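Local coordinates for protein trichothecene 15-O-acetyltransferase TRI3 (Fusarium sporotrichioides, PDB 3FOT) that acetylates the 15-hydroxyl of trichothecene intermediates such as 15-deacetylcalonectrin during mycotoxin biosynthesis, at residues A[86-91]-A[202-207]; A[130-133]-A[139-142]; A[309-314]-A[391-396]. All coordinates share one frame; numbering follows the deposited sequence.

Interaction 1 of 3, residues A[86-91]-A[202-207]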
loop_
_atom_site.group_PDB
_atom_site.type_symbol
_atom_site.label_atom_id
_atom_site.label_comp_id
_atom_site.label_asym_id
_atom_site.label_seq_id
_atom_site.Cartn_x
_atom_site.Cartn_y
_atom_site.Cartn_z
ATOM N N ARG A 86 -8.587 -11.413 -13.644
ATOM C CA ARG A 86 -8.458 -12.629 -12.838
ATOM C C ARG A 86 -7.615 -13.639 -13.600
ATOM O O ARG A 86 -6.767 -14.312 -13.016
ATOM C CB ARG A 86 -9.826 -13.243 -12.504
ATOM C CG ARG A 86 -9.658 -14.562 -11.690
ATOM C CD ARG A 86 -10.950 -15.078 -11.152
ATOM N NE ARG A 86 -10.781 -16.339 -10.430
ATOM C CZ ARG A 86 -11.671 -16.858 -9.591
ATOM N NH1 ARG A 86 -12.810 -16.222 -9.315
ATOM N NH2 ARG A 86 -11.407 -18.032 -8.998
ATOM N N PHE A 87 -7.847 -13.727 -14.910
ATOM C CA PHE A 87 -7.027 -14.577 -15.765
ATOM C C PHE A 87 -5.558 -14.171 -15.784
ATOM O O PHE A 87 -4.684 -15.013 -15.625
ATOM C CB PHE A 87 -7.578 -14.665 -17.191
ATOM C CG PHE A 87 -6.982 -15.789 -17.966
ATOM C CD1 PHE A 87 -7.530 -17.067 -17.864
ATOM C CD2 PHE A 87 -5.828 -15.595 -18.731
ATOM C CE1 PHE A 87 -6.952 -18.145 -18.558
ATOM C CE2 PHE A 87 -5.240 -16.678 -19.422
ATOM C CZ PHE A 87 -5.824 -17.938 -19.327
ATOM N N GLU A 88 -5.289 -12.872 -15.931
ATOM C CA GLU A 88 -3.922 -12.368 -15.922
ATOM C C GLU A 88 -3.247 -12.497 -14.553
ATOM O O GLU A 88 -2.055 -12.856 -14.469
ATOM C CB GLU A 88 -3.915 -10.894 -16.310
ATOM C CG GLU A 88 -4.345 -10.605 -17.753
ATOM C CD GLU A 88 -3.989 -9.180 -18.175
ATOM O OE1 GLU A 88 -3.406 -8.423 -17.363
ATOM O OE2 GLU A 88 -4.244 -8.826 -19.345
ATOM N N HIS A 89 -3.996 -12.164 -13.503
ATOM C CA HIS A 89 -3.459 -12.020 -12.141
ATOM C C HIS A 89 -4.458 -12.545 -11.108
ATOM O O HIS A 89 -5.222 -11.792 -10.511
ATOM C CB HIS A 89 -3.033 -10.571 -11.884
ATOM C CG HIS A 89 -2.014 -10.098 -12.870
ATOM N ND1 HIS A 89 -0.774 -10.689 -12.977
ATOM C CD2 HIS A 89 -2.071 -9.159 -13.840
ATOM C CE1 HIS A 89 -0.095 -10.111 -13.950
ATOM N NE2 HIS A 89 -0.860 -9.178 -14.489
ATOM N N PRO A 90 -4.468 -13.867 -10.924
ATOM C CA PRO A 90 -5.482 -14.485 -10.050
ATOM C C PRO A 90 -5.389 -14.186 -8.555
ATOM O O PRO A 90 -6.242 -14.668 -7.796
ATOM C CB PRO A 90 -5.345 -15.997 -10.310
ATOM C CG PRO A 90 -4.228 -16.154 -11.329
ATOM C CD PRO A 90 -3.575 -14.837 -11.588
ATOM N N GLU A 91 -4.418 -13.378 -8.129
ATOM C CA GLU A 91 -4.379 -12.910 -6.764
ATOM C C GLU A 91 -5.701 -12.256 -6.360
ATOM O O GLU A 91 -6.072 -12.301 -5.203
ATOM C CB GLU A 91 -3.264 -11.881 -6.595
ATOM C CG GLU A 91 -1.877 -12.514 -6.488
ATOM C CD GLU A 91 -1.261 -12.918 -7.802
ATOM O OE1 GLU A 91 -1.789 -12.595 -8.902
ATOM O OE2 GLU A 91 -0.199 -13.549 -7.720
ATOM N N PHE A 202 -7.998 -0.634 -15.410
ATOM C CA PHE A 202 -8.226 0.569 -16.242
ATOM C C PHE A 202 -7.848 0.330 -17.703
ATOM O O PHE A 202 -8.517 0.853 -18.615
ATOM C CB PHE A 202 -7.507 1.811 -15.674
ATOM C CG PHE A 202 -8.129 2.365 -14.413
ATOM C CD1 PHE A 202 -9.315 1.828 -13.867
ATOM C CD2 PHE A 202 -7.547 3.467 -13.780
ATOM C CE1 PHE A 202 -9.895 2.379 -12.699
ATOM C CE2 PHE A 202 -8.122 4.008 -12.606
ATOM C CZ PHE A 202 -9.297 3.472 -12.085
ATOM N N ARG A 203 -6.813 -0.472 -17.935
ATOM C CA ARG A 203 -6.490 -0.907 -19.299
ATOM C C ARG A 203 -7.592 -1.823 -19.863
ATOM O O ARG A 203 -8.161 -1.557 -20.919
ATOM C CB ARG A 203 -5.153 -1.638 -19.307
ATOM C CG ARG A 203 -4.946 -2.513 -20.553
ATOM C CD ARG A 203 -3.548 -3.117 -20.497
ATOM N NE ARG A 203 -3.202 -3.852 -19.262
ATOM C CZ ARG A 203 -3.381 -5.160 -19.067
ATOM N NH1 ARG A 203 -2.985 -5.713 -17.924
ATOM N NH2 ARG A 203 -3.934 -5.935 -20.016
ATOM N N LEU A 204 -7.902 -2.877 -19.130
ATOM C CA LEU A 204 -8.818 -3.941 -19.587
ATOM C C LEU A 204 -10.229 -3.443 -19.821
ATOM O O LEU A 204 -10.890 -3.857 -20.784
ATOM C CB LEU A 204 -8.796 -5.120 -18.617
ATOM C CG LEU A 204 -7.472 -5.898 -18.592
ATOM C CD1 LEU A 204 -7.375 -6.743 -17.337
ATOM C CD2 LEU A 204 -7.322 -6.763 -19.888
ATOM N N VAL A 205 -10.697 -2.513 -18.992
ATOM C CA VAL A 205 -12.088 -2.054 -19.148
ATOM C C VAL A 205 -12.274 -1.325 -20.503
ATOM O O VAL A 205 -13.391 -1.280 -21.047
ATOM C CB VAL A 205 -12.542 -1.222 -17.924
ATOM C CG1 VAL A 205 -11.918 0.175 -18.007
ATOM C CG2 VAL A 205 -14.081 -1.171 -17.838
ATOM N N GLY A 206 -11.172 -0.796 -21.052
ATOM C CA GLY A 206 -11.193 -0.078 -22.342
ATOM C C GLY A 206 -11.671 -0.931 -23.509
ATOM O O GLY A 206 -12.111 -0.400 -24.542
ATOM N N SER A 207 -11.548 -2.251 -23.357
ATOM C CA SER A 207 -11.983 -3.209 -24.377
ATOM C C SER A 207 -13.502 -3.311 -24.475
ATOM O O SER A 207 -14.011 -3.865 -25.439
ATOM C CB SER A 207 -11.402 -4.598 -24.086
ATOM O OG SER A 207 -9.999 -4.577 -24.227
#

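Interaction 2 of 3, residues A[130-133]-A[139-142]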
loop_
_atom_site.group_PDB
_atom_site.type_symbol
_atom_site.label_atom_id
_atom_site.label_comp_id
_atom_site.label_asym_id
_atom_site.label_seq_id
_atom_site.Cartn_x
_atom_site.Cartn_y
_atom_site.Cartn_z
ATOM N N THR A 130 -24.898 8.502 -5.552
ATOM C CA THR A 130 -24.618 9.207 -4.315
ATOM C C THR A 130 -23.674 10.383 -4.554
ATOM O O THR A 130 -22.886 10.355 -5.483
ATOM C CB THR A 130 -23.963 8.256 -3.244
ATOM O OG1 THR A 130 -23.757 8.972 -2.012
ATOM C CG2 THR A 130 -22.616 7.694 -3.757
ATOM N N ALA A 131 -23.743 11.394 -3.694
ATOM C CA ALA A 131 -22.769 12.482 -3.705
ATOM C C ALA A 131 -21.517 12.204 -2.859
ATOM O O ALA A 131 -20.578 12.978 -2.908
ATOM C CB ALA A 131 -23.433 13.810 -3.268
ATOM N N LYS A 132 -21.511 11.116 -2.085
ATOM C CA LYS A 132 -20.343 10.774 -1.263
ATOM C C LYS A 132 -19.118 10.481 -2.127
ATOM O O LYS A 132 -19.231 9.897 -3.227
ATOM C CB LYS A 132 -20.632 9.641 -0.257
ATOM C CG LYS A 132 -20.593 8.223 -0.788
ATOM C CD LYS A 132 -21.059 7.155 0.254
ATOM C CE LYS A 132 -22.583 7.154 0.420
ATOM N NZ LYS A 132 -23.133 5.842 0.871
ATOM N N SER A 133 -17.961 10.913 -1.632
ATOM C CA SER A 133 -16.678 10.599 -2.264
ATOM C C SER A 133 -16.251 9.160 -1.934
ATOM O O SER A 133 -16.819 8.528 -1.047
ATOM C CB SER A 133 -15.592 11.553 -1.762
ATOM O OG SER A 133 -15.244 11.258 -0.421
ATOM N N SER A 139 -14.832 5.766 5.120
ATOM C CA SER A 139 -15.226 6.131 6.483
ATOM C C SER A 139 -16.469 5.348 6.903
ATOM O O SER A 139 -16.533 4.789 8.002
ATOM C CB SER A 139 -15.491 7.641 6.572
ATOM O OG SER A 139 -14.269 8.365 6.442
ATOM N N GLU A 140 -17.450 5.297 6.010
ATOM C CA GLU A 140 -18.713 4.657 6.308
ATOM C C GLU A 140 -18.522 3.155 6.488
ATOM O O GLU A 140 -19.114 2.547 7.384
ATOM C CB GLU A 140 -19.695 4.962 5.177
ATOM C CG GLU A 140 -20.946 4.168 5.232
ATOM C CD GLU A 140 -21.767 4.342 3.980
ATOM O OE1 GLU A 140 -22.411 3.347 3.572
ATOM O OE2 GLU A 140 -21.743 5.457 3.413
ATOM N N MET A 141 -17.674 2.563 5.646
ATOM C CA MET A 141 -17.427 1.138 5.693
ATOM C C MET A 141 -16.689 0.756 6.972
ATOM O O MET A 141 -17.007 -0.263 7.624
ATOM C CB MET A 141 -16.643 0.695 4.452
ATOM C CG MET A 141 -17.481 0.681 3.200
ATOM S SD MET A 141 -16.425 0.323 1.751
ATOM C CE MET A 141 -15.940 -1.364 2.058
ATOM N N GLU A 142 -15.747 1.599 7.362
ATOM C CA GLU A 142 -15.004 1.340 8.591
ATOM C C GLU A 142 -15.877 1.539 9.823
ATOM O O GLU A 142 -15.810 0.739 10.762
ATOM C CB GLU A 142 -13.729 2.168 8.624
ATOM C CG GLU A 142 -12.708 1.652 7.613
ATOM C CD GLU A 142 -12.332 0.186 7.853
ATOM O OE1 GLU A 142 -12.250 -0.244 9.031
ATOM O OE2 GLU A 142 -12.144 -0.555 6.874
#

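Interaction 3 of 3, residues A[309-314]-A[391-396]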
loop_
_atom_site.group_PDB
_atom_site.type_symbol
_atom_site.label_atom_id
_atom_site.label_comp_id
_atom_site.label_asym_id
_atom_site.label_seq_id
_atom_site.Cartn_x
_atom_site.Cartn_y
_atom_site.Cartn_z
ATOM N N LEU A 309 13.642 13.477 1.872
ATOM C CA LEU A 309 13.305 14.784 2.440
ATOM C C LEU A 309 12.081 14.686 3.339
ATOM O O LEU A 309 12.027 15.315 4.392
ATOM C CB LEU A 309 13.060 15.808 1.334
ATOM C CG LEU A 309 12.754 17.190 1.940
ATOM C CD1 LEU A 309 14.011 17.762 2.634
ATOM C CD2 LEU A 309 12.215 18.169 0.907
ATOM N N THR A 310 11.085 13.914 2.903
ATOM C CA THR A 310 9.899 13.732 3.728
ATOM C C THR A 310 10.260 13.070 5.067
ATOM O O THR A 310 9.789 13.481 6.121
ATOM C CB THR A 310 8.788 12.938 2.993
ATOM O OG1 THR A 310 8.496 13.604 1.761
ATOM C CG2 THR A 310 7.524 12.885 3.817
ATOM N N GLN A 311 11.071 12.028 5.010
ATOM C CA GLN A 311 11.499 11.370 6.242
ATOM C C GLN A 311 12.262 12.343 7.171
ATOM O O GLN A 311 12.103 12.300 8.402
ATOM C CB GLN A 311 12.326 10.117 5.910
ATOM C CG GLN A 311 12.922 9.413 7.135
ATOM C CD GLN A 311 11.890 8.737 8.016
ATOM O OE1 GLN A 311 11.689 7.512 7.913
ATOM N NE2 GLN A 311 11.247 9.514 8.903
ATOM N N ALA A 312 13.096 13.198 6.574
ATOM C CA ALA A 312 13.798 14.245 7.305
ATOM C C ALA A 312 12.809 15.207 8.006
ATOM O O ALA A 312 12.962 15.535 9.195
ATOM C CB ALA A 312 14.711 15.006 6.344
ATOM N N ALA A 313 11.793 15.645 7.262
ATOM C CA ALA A 313 10.821 16.606 7.757
ATOM C C ALA A 313 9.969 15.998 8.890
ATOM O O ALA A 313 9.617 16.679 9.877
ATOM C CB ALA A 313 9.945 17.090 6.592
ATOM N N ILE A 314 9.679 14.706 8.752
ATOM C CA ILE A 314 8.995 13.943 9.799
ATOM C C ILE A 314 9.753 14.024 11.124
ATOM O O ILE A 314 9.164 14.278 12.186
ATOM C CB ILE A 314 8.763 12.481 9.343
ATOM C CG1 ILE A 314 7.625 12.493 8.304
ATOM C CG2 ILE A 314 8.467 11.549 10.532
ATOM C CD1 ILE A 314 7.492 11.181 7.489
ATOM N N ARG A 391 21.070 13.082 4.642
ATOM C CA ARG A 391 22.316 12.332 4.452
ATOM C C ARG A 391 22.402 11.130 5.403
ATOM O O ARG A 391 22.840 10.058 4.985
ATOM C CB ARG A 391 23.538 13.248 4.601
ATOM C CG ARG A 391 23.576 14.385 3.581
ATOM C CD ARG A 391 24.939 15.114 3.525
ATOM N NE ARG A 391 24.895 16.269 2.611
ATOM C CZ ARG A 391 24.925 16.179 1.281
ATOM N NH1 ARG A 391 25.010 14.993 0.684
ATOM N NH2 ARG A 391 24.871 17.278 0.536
ATOM N N ASN A 392 21.959 11.319 6.651
ATOM C CA ASN A 392 21.807 10.242 7.652
ATOM C C ASN A 392 20.822 9.166 7.159
ATOM O O ASN A 392 21.086 7.961 7.244
ATOM C CB ASN A 392 21.281 10.787 8.991
ATOM C CG ASN A 392 22.372 11.363 9.907
ATOM O OD1 ASN A 392 22.879 10.672 10.775
ATOM N ND2 ASN A 392 22.691 12.639 9.744
ATOM N N ILE A 393 19.673 9.606 6.654
ATOM C CA ILE A 393 18.664 8.691 6.113
ATOM C C ILE A 393 19.203 7.860 4.943
ATOM O O ILE A 393 19.089 6.628 4.939
ATOM C CB ILE A 393 17.379 9.459 5.709
ATOM C CG1 ILE A 393 16.725 10.055 6.948
ATOM C CG2 ILE A 393 16.345 8.534 4.951
ATOM C CD1 ILE A 393 15.926 11.330 6.657
ATOM N N LYS A 394 19.796 8.525 3.959
ATOM C CA LYS A 394 20.290 7.814 2.786
ATOM C C LYS A 394 21.394 6.837 3.168
ATOM O O LYS A 394 21.399 5.706 2.685
ATOM C CB LYS A 394 20.766 8.794 1.721
ATOM C CG LYS A 394 21.383 8.134 0.490
ATOM C CD LYS A 394 21.726 9.169 -0.550
ATOM C CE LYS A 394 22.251 8.533 -1.831
ATOM N NZ LYS A 394 21.299 7.510 -2.384
ATOM N N LYS A 395 22.300 7.267 4.049
ATOM C CA LYS A 395 23.394 6.422 4.537
ATOM C C LYS A 395 22.854 5.173 5.244
ATOM O O LYS A 395 23.348 4.067 4.990
ATOM C CB LYS A 395 24.351 7.231 5.430
ATOM C CG LYS A 395 25.344 6.397 6.246
ATOM N N SER A 396 21.843 5.351 6.103
ATOM C CA SER A 396 21.130 4.244 6.753
ATOM C C SER A 396 20.599 3.231 5.757
ATOM O O SER A 396 20.815 2.021 5.909
ATOM C CB SER A 396 19.921 4.759 7.559
ATOM O OG SER A 396 20.299 5.541 8.649
#

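Interaction 1 of 3, residues A[86-91]-A[202-207]
Glu88 and Arg203 reach for each other from opposite directions and meet in a forked, end-on salt bridge, the carboxylate and guanidinium planes only 10° apart. Each carboxylate oxygen takes one terminal nitrogen: Arg203 NH1 donates to Glu88 OE1 at 2.8 Å, and Arg203 NH2 to Glu88 OE2 at 3.0 Å. Both bonds are nearly straight and land on the syn lone pairs. Two such bonds fix the rotation of both flat groups. The glutamate chain runs extended beyond CG, whereas the arginine bends at chi3 (54°), which turns the guanidinium out of the line of its own methylenes. The bridge ties the end of helix 71-88, just before the chain leaves helical geometry at His89, to the C-terminal part of helix 191-205; Phe202 and Val205 of the latter pack on Ile450 of strand 449-452, at the margin of the six-stranded mixed sheet. A leucine methyl borders the bridge: Leu204 CD2 lies 3.7 Å from Glu88 OE2, a plain van der Waals contact, and the same leucine touches Asp84 and Ala85 a turn earlier on helix 71-88. Asp200 OD1 forms a second salt bridge with Arg203 NH1, so two acidic side chains share that nitrogen.

Interaction 2 of 3, residues A[130-133]-A[139-142]
The loop that leads from strand 125-129 into helix 134-147 opens a beta-alpha-beta crossover, since the chain returns after the helix as strand 158-163, parallel and next to the first in the six-stranded sheet. Across this junction Lys132, in the loop, reaches Glu140, in the second turn of the helix. Lys132 NZ donates to the syn lone pair of Glu140 OE2 at 2.9 Å, forming a one-pronged salt bridge; the other oxygen, Glu140 OE1, stays 3.7 Å from the same nitrogen. The two side chains cross at about a right angle, and Glu140 OE2 also lies against the lysine methylenes, 3.5 Å from Lys132 CE. The lysine sets out with CG wedged between the backbone N and the carbonyl carbon (chi1 81°) and bends again at chi3, which brings its ammonium to the carboxylate, while the glutamate chain is extended.

The loop is shaped by its own polar side chains. Thr130 OG1 accepts the backbone N-H of Lys132 at 3.1 Å, closing an ST turn, and Ser133 sits at the N-cap, its hydroxyl capping the backbone N of Asp136. Lys132 NZ has another, stronger partner in Gln128 OE1, on the preceding strand.

The ammonium is thus divided between a neutral amide and one carboxylate oxygen at the protein surface. A single prong leaves the carboxylate more rotational latitude than a forked pair would, and solvent probably screens much of the attraction.

Interaction 3 of 3, residues A[309-314]-A[391-396]
The Gln311-Ala312 peptide unit offers one of its flat faces to Ile393: the CD1 methyl sits almost squarely above Ala312 N at 3.4 Å, well off the plane in which the N-H lies. Near one edge of the peptide Ala312 CB lies almost in that plane, 3.9 Å from Ile393 CD1. At the other end the Gln311 side chain rises on the same side as the methyl, and its CG approaches Ile393 CD1 to 3.6 Å. The isoleucine tip therefore rests in a shallow seat with backbone as its floor and aliphatic carbon on its flanks. The two side chains meet at a slant, and it is the CB and CG methylenes of Gln311, not its amide, that touch Ile393. Its CG points away from its own backbone N (chi1 175°), and a bend at chi2 turns the amide from the methyl.

A second flat group lies within segment 391-396: the carbonyl of Asn392 accepts Ser396 N and Ser396 OG from opposite faces, the hydroxyl at 2.9 Å and 35° out of the plane.

The contact joins helix 306-321 to helix 379-401, where Ala312 also meets Leu386, Ala389 and Cys390. Gln311 also touches Phe436 of strand 435-441, as do Thr310 and Ile314, while Thr310 and Ala313 pack on helix 500-516, a layered alpha/beta packing consistent with the CoA-dependent acyltransferase fold.

All three touching residues are buried and no polar bond links the segments, so cohesion here rests on dispersion and on the exclusion of water; the small Ala312 side chain is consistent with the close approach of the backbones, Ala312 CA and Ile393 CA being 7.5 Å apart.

The three contacts are separate from one another. Interaction 2 is nested, along the chain, inside the span closed by interaction 1; their centres lie 26 Å apart and their nearest atoms about 14 Å. Interaction 3 follows both in sequence, its centre 37 Å from that of interaction 1, on the opposite side of the chain's centre, and 36 Å from that of interaction 2. Interactions 1 and 2 are surface salt bridges around the six-stranded sheet, whereas interaction 3 is apolar helix packing beside the sheet that contains strand 435-441. All lie away from His414, which binds 15-deacetylcalonectrin, and concern the scaffold rather than the substrate site.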